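Local coordinates for acyl-coenzyme A oxidase acox-1.1 (Caenorhabditis elegans, PDB 5K3H), which catalyses the FAD-dependent first step of peroxisomal beta-oxidation, oxidising acyl-CoA thioesters to (2E)-enoyl-CoA while reducing O2 to hydrogen peroxide, at residues F176-P181 / Y258-T263. Residues are numbered along the deposited sequence; the frame is centred on the assembly and turned at random.
Sequences FVLHTP and YRIPRT
F176 and I260 form one antiparallel hydrogen-bonded pair and L178 and Y258 the next, so that four backbone bonds tie strand 176-179 to strand 258-261. The bond from L178 N to Y258 O is 2.7 Å long and almost straight at hydrogen (176°), whereas that from F176 N to I260 O is more bent (147°). Between them V177 faces R259 as a non-hydrogen-bonded pair, where R259 CA lies 3.3 Å from F176 O in a CA-H...O contact.

The face bearing F176, L178, Y258 and I260 is mainly apolar. I260 carries CG1 between its backbone N and carbonyl carbon (chi1 63°), which brings CD1 to 3.9 Å from L178 CD1, the two side chains crossing nearly at right angles. F218 and V220 of strand 211-221 pack against this same face. The F176 ring instead turns its edge to a backbone carbonyl beyond the strand, with CE2 3.5 Å from R262 O.

On the other face V177 and R259 run side by side. V177 CG2 sits over the centre of one face of the R259 guanidinium, 3.5 Å from CZ, while R259 NH1 makes salt bridges to D170 and E175 of the same chain.

The L178 side chain is about 9 Å from that of A150, which contributes to the FAD site shared between the two subunits. Backbone bonds of V177 with T168 and H179 with T166 place strand 175-179 between strands 166-170 and 258-261, an antiparallel part of the mixed sheet in the beta domain characteristic of the acyl-CoA dehydrogenase/oxidase fold.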
# COMPACT_ATOMS: atom_id res chain seq x y z
N PHE B 176 -2.50 12.97 43.15
CA PHE B 176 -2.29 11.74 42.39
C PHE B 176 -0.82 11.59 42.03
O PHE B 176 -0.18 12.57 41.63
CB PHE B 176 -3.17 11.70 41.13
CG PHE B 176 -4.62 11.46 41.45
CD1 PHE B 176 -5.08 10.17 41.66
CD2 PHE B 176 -5.48 12.52 41.62
CE1 PHE B 176 -6.39 9.93 41.99
CE2 PHE B 176 -6.79 12.29 41.95
CZ PHE B 176 -7.26 10.99 42.13
N VAL B 177 -0.28 10.39 42.22
CA VAL B 177 1.10 10.07 41.88
C VAL B 177 1.04 9.24 40.61
O VAL B 177 0.56 8.11 40.63
CB VAL B 177 1.81 9.29 43.01
CG1 VAL B 177 3.09 8.69 42.52
CG2 VAL B 177 2.04 10.14 44.25
N LEU B 178 1.50 9.79 39.48
CA LEU B 178 1.49 9.09 38.21
C LEU B 178 2.78 8.29 38.09
O LEU B 178 3.85 8.78 38.48
CB LEU B 178 1.36 10.07 37.04
CG LEU B 178 -0.02 10.52 36.53
CD1 LEU B 178 -1.02 10.72 37.64
CD2 LEU B 178 0.14 11.83 35.77
N HIS B 179 2.68 7.06 37.59
CA HIS B 179 3.90 6.27 37.51
C HIS B 179 3.91 5.34 36.31
O HIS B 179 2.90 4.72 35.97
CB HIS B 179 4.11 5.45 38.78
CG HIS B 179 5.49 4.88 38.90
ND1 HIS B 179 6.62 5.66 38.92
CD2 HIS B 179 5.92 3.60 38.96
CE1 HIS B 179 7.68 4.89 39.00
NE2 HIS B 179 7.29 3.63 39.03
N THR B 180 5.08 5.22 35.69
CA THR B 180 5.27 4.28 34.59
C THR B 180 6.16 3.15 35.09
O THR B 180 7.39 3.31 35.16
CB THR B 180 5.91 4.99 33.39
OG1 THR B 180 5.08 6.09 33.01
CG2 THR B 180 6.08 4.05 32.21
N PRO B 181 5.60 2.01 35.51
CA PRO B 181 6.42 1.01 36.19
C PRO B 181 7.40 0.29 35.28
O PRO B 181 8.51 -0.03 35.73
CB PRO B 181 5.39 0.05 36.79
CG PRO B 181 4.15 0.25 36.04
CD PRO B 181 4.16 1.69 35.58
N TYR B 258 5.20 10.99 39.55
CA TYR B 258 4.93 12.38 39.20
C TYR B 258 3.61 12.84 39.82
O TYR B 258 2.55 12.28 39.52
CB TYR B 258 4.87 12.51 37.67
CG TYR B 258 4.73 13.91 37.11
CD1 TYR B 258 5.82 14.77 37.04
CD2 TYR B 258 3.51 14.35 36.63
CE1 TYR B 258 5.68 16.04 36.51
CE2 TYR B 258 3.36 15.61 36.10
CZ TYR B 258 4.44 16.46 36.04
OH TYR B 258 4.27 17.72 35.50
N ARG B 259 3.67 13.91 40.62
CA ARG B 259 2.56 14.33 41.47
C ARG B 259 1.76 15.48 40.87
O ARG B 259 2.34 16.50 40.46
CB ARG B 259 3.08 14.73 42.85
CG ARG B 259 3.63 13.56 43.64
CD ARG B 259 4.10 13.93 45.05
NE ARG B 259 4.36 12.70 45.78
CZ ARG B 259 3.54 12.17 46.69
NH1 ARG B 259 2.41 12.78 47.03
NH2 ARG B 259 3.87 11.02 47.26
N ILE B 260 0.44 15.32 40.83
CA ILE B 260 -0.50 16.34 40.37
C ILE B 260 -1.61 16.48 41.41
O ILE B 260 -1.89 15.52 42.16
CB ILE B 260 -1.05 16.03 38.96
CG1 ILE B 260 -1.86 14.73 38.95
CG2 ILE B 260 0.07 15.94 37.94
CD1 ILE B 260 -2.45 14.40 37.59
N PRO B 261 -2.25 17.65 41.52
CA PRO B 261 -3.32 17.83 42.52
C PRO B 261 -4.49 16.88 42.30
O PRO B 261 -4.72 16.37 41.21
CB PRO B 261 -3.76 19.29 42.31
CG PRO B 261 -2.59 19.96 41.65
CD PRO B 261 -1.88 18.92 40.86
N ARG B 262 -5.24 16.66 43.38
CA ARG B 262 -6.44 15.84 43.30
C ARG B 262 -7.37 16.32 42.19
O ARG B 262 -7.97 15.51 41.47
CB ARG B 262 -7.20 15.86 44.63
CG ARG B 262 -8.35 14.85 44.66
CD ARG B 262 -9.26 14.97 45.84
NE ARG B 262 -10.33 15.96 45.67
CZ ARG B 262 -10.28 17.21 46.13
NH1 ARG B 262 -9.22 17.63 46.81
NH2 ARG B 262 -11.31 18.03 45.93
N THR B 263 -7.51 17.64 42.04
CA THR B 263 -8.48 18.21 41.10
C THR B 263 -8.01 18.18 39.65
O THR B 263 -8.75 18.66 38.78
CB THR B 263 -8.82 19.64 41.51
OG1 THR B 263 -7.60 20.38 41.67
CG2 THR B 263 -9.61 19.67 42.82